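Local atomic coordinates of putative ATP-dependent endonuclease of the OLD family (Thermus scotoductus, PDB entry 6P74), a protein that degrades linear or supercoiled double-stranded DNA from 5' to 3' with divalent metal ions and has DNA-stimulated ATPase activity. Residues 426-431 / 465-470; 372-377 / 516-521. One frame throughout, in Å; residues are numbered along the deposited sequence. Where two conformers were deposited one is given.

Contact 1 of 2, residues 426-431 / 465-470. With SM (samarium (III) ion), chain O.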
ATOM      1  N   PHE A 426      -7.075 -16.444  29.746  1.00 61.21           N
ATOM      2  CA  PHE A 426      -6.281 -16.141  30.928  1.00 60.05           C
ATOM      3  C   PHE A 426      -6.464 -17.237  31.971  1.00 63.24           C
ATOM      4  O   PHE A 426      -7.450 -17.974  31.963  1.00 59.45           O
ATOM      5  CB  PHE A 426      -6.661 -14.778  31.521  1.00 53.74           C
ATOM      6  CG  PHE A 426      -8.067 -14.731  32.050  1.00 59.32           C
ATOM      7  CD1 PHE A 426      -9.119 -14.423  31.212  1.00 54.32           C
ATOM      8  CD2 PHE A 426      -8.335 -15.044  33.375  1.00 60.68           C
ATOM      9  CE1 PHE A 426     -10.423 -14.412  31.688  1.00 61.05           C
ATOM     10  CE2 PHE A 426      -9.621 -15.027  33.863  1.00 57.62           C
ATOM     11  CZ  PHE A 426     -10.674 -14.703  33.014  1.00 64.31           C
ATOM     12  N   VAL A 427      -5.488 -17.335  32.875  1.00 63.97           N
ATOM     13  CA  VAL A 427      -5.615 -18.107  34.106  1.00 60.13           C
ATOM     14  C   VAL A 427      -5.282 -17.180  35.283  1.00 55.88           C
ATOM     15  O   VAL A 427      -4.388 -16.329  35.192  1.00 57.13           O
ATOM     16  CB  VAL A 427      -4.703 -19.356  34.068  1.00 60.70           C
ATOM     17  CG1 VAL A 427      -4.691 -20.088  35.410  1.00 58.61           C
ATOM     18  CG2 VAL A 427      -5.127 -20.309  32.938  1.00 56.96           C
ATOM     19  N   VAL A 428      -6.024 -17.317  36.374  1.00 56.52           N
ATOM     20  CA  VAL A 428      -5.749 -16.607  37.617  1.00 56.71           C
ATOM     21  C   VAL A 428      -5.142 -17.581  38.636  1.00 59.22           C
ATOM     22  O   VAL A 428      -5.663 -18.689  38.841  1.00 54.05           O
ATOM     23  CB  VAL A 428      -7.024 -15.976  38.198  1.00 57.88           C
ATOM     24  CG1 VAL A 428      -6.670 -15.196  39.433  1.00 54.59           C
ATOM     25  CG2 VAL A 428      -7.732 -15.089  37.173  1.00 57.97           C
ATOM     26  N   VAL A 429      -4.078 -17.155  39.318  1.00 58.03           N
ATOM     27  CA  VAL A 429      -3.636 -17.806  40.554  1.00 61.69           C
ATOM     28  C   VAL A 429      -3.555 -16.740  41.630  1.00 54.77           C
ATOM     29  O   VAL A 429      -2.966 -15.678  41.406  1.00 60.44           O
ATOM     30  CB  VAL A 429      -2.264 -18.503  40.443  1.00 71.38           C
ATOM     31  CG1 VAL A 429      -2.195 -19.686  41.398  1.00 77.32           C
ATOM     32  CG2 VAL A 429      -1.941 -18.889  39.027  1.00 79.01           C
ATOM     33  N   HIS A 430      -4.069 -17.044  42.816  1.00 54.52           N
ATOM     34  CA  HIS A 430      -3.872 -16.154  43.948  1.00 53.69           C
ATOM     35  C   HIS A 430      -3.901 -16.958  45.249  1.00 56.37           C
ATOM     36  O   HIS A 430      -4.337 -18.119  45.292  1.00 59.93           O
ATOM     37  CB  HIS A 430      -4.930 -15.052  43.950  1.00 49.59           C
ATOM     38  CG  HIS A 430      -6.309 -15.557  44.218  1.00 53.42           C
ATOM     39  ND1 HIS A 430      -6.765 -15.813  45.490  1.00 58.04           N
ATOM     40  CD2 HIS A 430      -7.324 -15.888  43.378  1.00 53.72           C
ATOM     41  CE1 HIS A 430      -8.011 -16.254  45.425  1.00 60.30           C
ATOM     42  NE2 HIS A 430      -8.374 -16.306  44.156  1.00 55.69           N
ATOM     43  N   ASP A 431      -3.462 -16.312  46.324  1.00 54.75           N
ATOM     44  CA  ASP A 431      -3.495 -16.932  47.646  1.00 55.98           C
ATOM     45  C   ASP A 431      -4.888 -16.865  48.246  1.00 55.82           C
ATOM     46  O   ASP A 431      -5.664 -15.947  47.972  1.00 59.95           O
ATOM     47  CB  ASP A 431      -2.498 -16.245  48.600  1.00 54.83           C
ATOM     48  CG  ASP A 431      -1.028 -16.548  48.254  1.00 60.94           C
ATOM     49  OD1 ASP A 431      -0.805 -17.493  47.481  1.00 61.52           O
ATOM     50  OD2 ASP A 431      -0.103 -15.834  48.722  1.00 67.09           O
ATOM     51  N   ALA A 465     -16.332 -15.106  40.726  1.00 63.03           N
ATOM     52  CA  ALA A 465     -17.512 -14.703  39.973  1.00 66.03           C
ATOM     53  C   ALA A 465     -17.133 -14.114  38.617  1.00 67.04           C
ATOM     54  O   ALA A 465     -17.769 -14.423  37.606  1.00 73.41           O
ATOM     55  CB  ALA A 465     -18.334 -13.693  40.782  1.00 58.07           C
ATOM     56  N   CYS A 466     -16.103 -13.270  38.559  1.00 60.73           N
ATOM     57  CA  CYS A 466     -15.824 -12.706  37.247  1.00 68.28           C
ATOM     58  C   CYS A 466     -15.003 -13.663  36.385  1.00 74.87           C
ATOM     59  O   CYS A 466     -15.280 -13.795  35.192  1.00 69.37           O
ATOM     60  CB  CYS A 466     -15.149 -11.345  37.366  1.00 59.31           C
ATOM     61  SG  CYS A 466     -13.693 -11.269  38.464  1.00 78.05           S
ATOM     62  N   ALA A 467     -14.021 -14.367  36.958  1.00 70.52           N
ATOM     63  CA  ALA A 467     -13.187 -15.221  36.115  1.00 57.51           C
ATOM     64  C   ALA A 467     -13.878 -16.523  35.729  1.00 52.53           C
ATOM     65  O   ALA A 467     -13.621 -17.053  34.638  1.00 56.00           O
ATOM     66  CB  ALA A 467     -11.854 -15.515  36.813  1.00 59.96           C
ATOM     67  N   GLY A 468     -14.775 -17.041  36.568  1.00 55.31           N
ATOM     68  CA  GLY A 468     -15.222 -18.419  36.428  1.00 52.92           C
ATOM     69  C   GLY A 468     -14.275 -19.243  37.300  1.00 61.85           C
ATOM     70  O   GLY A 468     -13.114 -18.847  37.510  1.00 54.62           O
ATOM     71  N   ALA A 469     -14.755 -20.389  37.809  1.00 54.69           N
ATOM     72  CA  ALA A 469     -13.981 -21.138  38.785  1.00 66.22           C
ATOM     73  C   ALA A 469     -12.989 -21.963  37.988  1.00 68.50           C
ATOM     74  O   ALA A 469     -11.878 -22.215  38.465  1.00 65.17           O
ATOM     75  CB  ALA A 469     -14.845 -22.044  39.665  1.00 62.00           C
ATOM     76  N   GLU A 470     -13.360 -22.379  36.773  1.00 56.79           N
ATOM     77  CA  GLU A 470     -12.492 -23.213  35.962  1.00 59.58           C
ATOM     78  C   GLU A 470     -11.222 -22.500  35.528  1.00 64.90           C
ATOM     79  O   GLU A 470     -10.303 -23.159  35.027  1.00 64.05           O
ATOM     80  CB  GLU A 470     -13.264 -23.742  34.742  1.00 59.70           C
ATOM     81  CG  GLU A 470     -13.492 -22.741  33.613  1.00 63.26           C
ATOM     82  CD  GLU A 470     -14.577 -21.714  33.907  1.00 70.63           C
ATOM     83  OE1 GLU A 470     -15.285 -21.833  34.928  1.00 73.48           O
ATOM     84  OE2 GLU A 470     -14.715 -20.767  33.097  1.00 84.90           O
TER
HETATM   85 SM    SM O 614       0.992 -13.793  49.181  1.00 49.77          SM
HETATM   86  O   HOH W   1      -0.220 -14.264  51.427  1.00 54.46           O
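A467, in the last turn of helix 443-467, sets its methyl group against two side chains of strand 426-431. The contact is wholly apolar. The ring of F426 meets A467 with its edge: CE2 of F426 lies 3.7 Å from CB of A467, and the methyl sits near the ring plane. CG of F426 lies between the backbone N and the carbonyl carbon (chi1 65°), and this brings the CE2-CZ edge to the end of helix 443-467. V428 adds a looser touch, with CG2 4.2 Å from CB of A467. V416 and C419 of helix 409-422 also touch the F426 side chain.

Strand 426-431 is an inner strand of the parallel four-stranded Toprim sheet, and helix 443-467 leads from it to the outer strand 472-475. This is a right-handed beta-alpha-beta crossover. G468 ends the helix with positive phi and lets the chain turn back.

The polar and metal bonds lie at the other end of the strand. ND1 of H430 donates to O of D431 at 2.7 Å; the acceptor lies in the imidazole plane, but the donor stands above the carbonyl plane. OD2 of D431 binds the samarium ion at 2.4 Å, with water 1 and E480 as further ligands. L479 N holds OD1 of D431.

Contact 2 of 2, residues 372-377 / 516-521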
ATOM      1  N   ARG A 372      -2.127 -15.341  25.559  1.00 70.48           N
ATOM      2  CA  ARG A 372      -2.722 -15.812  26.803  1.00 68.43           C
ATOM      3  C   ARG A 372      -2.034 -15.113  27.973  1.00 67.71           C
ATOM      4  O   ARG A 372      -0.863 -14.724  27.880  1.00 64.00           O
ATOM      5  CB  ARG A 372      -2.587 -17.335  26.940  1.00 77.70           C
ATOM      6  CG  ARG A 372      -3.812 -18.101  26.496  1.00 89.57           C
ATOM      7  CD  ARG A 372      -3.464 -19.140  25.456  1.00 96.53           C
ATOM      8  NE  ARG A 372      -2.403 -20.008  25.935  1.00103.40           N
ATOM      9  CZ  ARG A 372      -1.954 -21.061  25.268  1.00108.63           C
ATOM     10  NH1 ARG A 372      -2.486 -21.371  24.091  1.00113.24           N
ATOM     11  NH2 ARG A 372      -0.978 -21.798  25.780  1.00106.50           N
ATOM     12  N   ALA A 373      -2.760 -14.971  29.082  1.00 61.33           N
ATOM     13  CA  ALA A 373      -2.234 -14.295  30.259  1.00 62.92           C
ATOM     14  C   ALA A 373      -2.404 -15.155  31.504  1.00 64.90           C
ATOM     15  O   ALA A 373      -3.475 -15.730  31.730  1.00 62.12           O
ATOM     16  CB  ALA A 373      -2.925 -12.939  30.486  1.00 57.82           C
ATOM     17  N   LEU A 374      -1.348 -15.219  32.313  1.00 59.14           N
ATOM     18  CA  LEU A 374      -1.418 -15.720  33.682  1.00 61.26           C
ATOM     19  C   LEU A 374      -1.454 -14.508  34.617  1.00 60.87           C
ATOM     20  O   LEU A 374      -0.511 -13.708  34.640  1.00 57.75           O
ATOM     21  CB  LEU A 374      -0.227 -16.634  34.009  1.00 55.26           C
ATOM     22  CG  LEU A 374      -0.164 -17.169  35.462  1.00 58.96           C
ATOM     23  CD1 LEU A 374      -1.323 -18.134  35.804  1.00 60.92           C
ATOM     24  CD2 LEU A 374       1.151 -17.849  35.729  1.00 58.31           C
ATOM     25  N   LEU A 375      -2.548 -14.362  35.359  1.00 56.29           N
ATOM     26  CA  LEU A 375      -2.755 -13.227  36.260  1.00 61.14           C
ATOM     27  C   LEU A 375      -2.376 -13.637  37.684  1.00 61.18           C
ATOM     28  O   LEU A 375      -2.967 -14.577  38.219  1.00 62.15           O
ATOM     29  CB  LEU A 375      -4.221 -12.782  36.214  1.00 53.57           C
ATOM     30  CG  LEU A 375      -4.732 -12.608  34.778  1.00 56.50           C
ATOM     31  CD1 LEU A 375      -6.149 -11.994  34.737  1.00 55.18           C
ATOM     32  CD2 LEU A 375      -3.734 -11.740  33.966  1.00 48.12           C
ATOM     33  N   VAL A 376      -1.407 -12.937  38.297  1.00 58.96           N
ATOM     34  CA  VAL A 376      -1.013 -13.194  39.682  1.00 55.06           C
ATOM     35  C   VAL A 376      -1.099 -11.888  40.482  1.00 55.81           C
ATOM     36  O   VAL A 376      -1.224 -10.785  39.926  1.00 59.19           O
ATOM     37  CB  VAL A 376       0.401 -13.827  39.798  1.00 55.62           C
ATOM     38  CG1 VAL A 376       0.544 -15.013  38.886  1.00 49.66           C
ATOM     39  CG2 VAL A 376       1.487 -12.800  39.507  1.00 49.98           C
ATOM     40  N   GLU A 377      -1.041 -12.033  41.817  1.00 51.98           N
ATOM     41  CA  GLU A 377      -1.236 -10.888  42.706  1.00 61.25           C
ATOM     42  C   GLU A 377      -0.093  -9.887  42.633  1.00 64.40           C
ATOM     43  O   GLU A 377      -0.329  -8.672  42.587  1.00 64.41           O
ATOM     44  CB  GLU A 377      -1.398 -11.328  44.148  1.00 55.51           C
ATOM     45  CG  GLU A 377      -2.650 -12.107  44.430  1.00 65.26           C
ATOM     46  CD  GLU A 377      -2.644 -12.680  45.838  1.00 73.07           C
ATOM     47  OE1 GLU A 377      -2.842 -11.904  46.787  1.00 77.46           O
ATOM     48  OE2 GLU A 377      -2.398 -13.894  46.003  1.00 77.89           O
ATOM     49  N   VAL A 516       1.474 -24.724  40.307  1.00 64.88           N
ATOM     50  CA  VAL A 516       2.063 -25.264  39.089  1.00 65.27           C
ATOM     51  C   VAL A 516       0.958 -25.734  38.131  1.00 64.21           C
ATOM     52  O   VAL A 516       1.104 -25.613  36.910  1.00 68.19           O
ATOM     53  CB  VAL A 516       3.146 -26.345  39.395  1.00 63.78           C
ATOM     54  CG1 VAL A 516       3.476 -26.435  40.860  1.00 60.44           C
ATOM     55  CG2 VAL A 516       2.852 -27.693  38.788  1.00 61.02           C
ATOM     56  N   GLU A 517      -0.184 -26.202  38.646  1.00 60.34           N
ATOM     57  CA  GLU A 517      -1.264 -26.549  37.733  0.50 63.14           C
ATOM     58  C   GLU A 517      -1.804 -25.316  37.009  1.00 61.29           C
ATOM     59  O   GLU A 517      -2.138 -25.403  35.817  1.00 64.32           O
ATOM     60  CB  GLU A 517      -2.368 -27.305  38.474  0.50 64.04           C
ATOM     61  CG  GLU A 517      -2.424 -28.766  38.044  0.50 69.95           C
ATOM     62  CD  GLU A 517      -2.347 -28.915  36.522  0.50 86.44           C
ATOM     63  OE1 GLU A 517      -1.466 -29.683  36.052  0.50 84.99           O
ATOM     64  OE2 GLU A 517      -3.173 -28.289  35.799  0.50 91.06           O
ATOM     65  N   ALA A 518      -1.871 -24.162  37.680  1.00 61.09           N
ATOM     66  CA  ALA A 518      -2.228 -22.934  36.969  1.00 54.44           C
ATOM     67  C   ALA A 518      -1.308 -22.705  35.775  1.00 61.40           C
ATOM     68  O   ALA A 518      -1.770 -22.364  34.669  1.00 65.06           O
ATOM     69  CB  ALA A 518      -2.174 -21.734  37.912  1.00 58.99           C
ATOM     70  N   ILE A 519       0.005 -22.901  35.974  1.00 57.53           N
ATOM     71  CA  ILE A 519       0.969 -22.666  34.898  1.00 59.55           C
ATOM     72  C   ILE A 519       0.810 -23.704  33.790  1.00 66.68           C
ATOM     73  O   ILE A 519       0.895 -23.377  32.597  1.00 67.97           O
ATOM     74  CB  ILE A 519       2.401 -22.624  35.464  1.00 60.85           C
ATOM     75  CG1 ILE A 519       2.595 -21.323  36.245  1.00 62.28           C
ATOM     76  CG2 ILE A 519       3.435 -22.661  34.331  1.00 58.78           C
ATOM     77  CD1 ILE A 519       3.590 -21.410  37.338  1.00 68.63           C
ATOM     78  N   ARG A 520       0.526 -24.957  34.161  1.00 71.80           N
ATOM     79  CA  ARG A 520       0.266 -25.986  33.156  1.00 71.79           C
ATOM     80  C   ARG A 520      -0.991 -25.670  32.345  1.00 64.19           C
ATOM     81  O   ARG A 520      -1.037 -25.925  31.140  1.00 60.90           O
ATOM     82  CB  ARG A 520       0.138 -27.370  33.815  1.00 71.73           C
ATOM     83  CG  ARG A 520       1.422 -27.931  34.384  1.00 72.62           C
ATOM     84  CD  ARG A 520       1.237 -29.377  34.820  1.00 78.83           C
ATOM     85  NE  ARG A 520       2.408 -29.870  35.528  1.00 80.87           N
ATOM     86  CZ  ARG A 520       3.473 -30.359  34.926  1.00 83.10           C
ATOM     87  NH1 ARG A 520       3.503 -30.442  33.604  1.00 94.40           N
ATOM     88  NH2 ARG A 520       4.509 -30.762  35.642  1.00 83.87           N
ATOM     89  N   GLN A 521      -2.034 -25.131  32.985  1.00 64.98           N
ATOM     90  CA  GLN A 521      -3.250 -24.805  32.234  1.00 60.72           C
ATOM     91  C   GLN A 521      -3.013 -23.647  31.264  1.00 63.48           C
ATOM     92  O   GLN A 521      -3.423 -23.707  30.094  1.00 69.40           O
ATOM     93  CB  GLN A 521      -4.405 -24.481  33.187  1.00 56.17           C
ATOM     94  CG  GLN A 521      -5.728 -24.084  32.451  1.00 61.97           C
ATOM     95  CD  GLN A 521      -6.979 -24.274  33.332  1.00 65.64           C
ATOM     96  OE1 GLN A 521      -7.193 -25.343  33.903  1.00 61.84           O
ATOM     97  NE2 GLN A 521      -7.791 -23.229  33.452  1.00 70.85           N
TER
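L374 projects from strand 372-376, the first strand of the Toprim fold, onto helix 513-523 near the C-terminus. The helix lies against one face of the parallel sheet. L374 has the most surface buried here and spreads its two methyls over two neighbouring helix residues. Its CG is anti to the backbone N (chi1 177°), which carries the fork out from the strand toward the helix.

I519 takes one branch. CD2 of L374 lies 3.8 Å from CG1 of I519, and the two side chains meet at a slant. I519 also touches L388 of helix 379-391. That helix packs on L374 as well, through A385 and F389, so the leucine sits where two helices meet the sheet.

A518 takes the other branch. Its CB points toward the strand and gives a looser contact. V427 and V429 of the adjacent strand 426-431 pack on L374 and extend the apolar layer. E377, which probably binds a divalent cation, directly follows strand 372-376, and its OE2 accepts a hydrogen bond from the backbone N of D431. Within the contact, CD1 of L374 stops 4.3 Å from CB of A518.

Both contacts belong to the Toprim domain, and their centres are about 9 Å apart. Strands 372-376 and 426-431 are parallel neighbours in one sheet, joined by backbone bonds such as L375 N to V427 O, 2.7 Å. Helix 443-467 of contact 1 and helix 513-523 of contact 2 cover opposite faces of that sheet. Along the chain the order is 372-377, 426-431, 465-470, 516-521, so contact 1 falls within the span that contact 2 closes. The two strands end side by side and bring E377 and D431 together. Both residues are inferred ligands of the same divalent cation in the nuclease site.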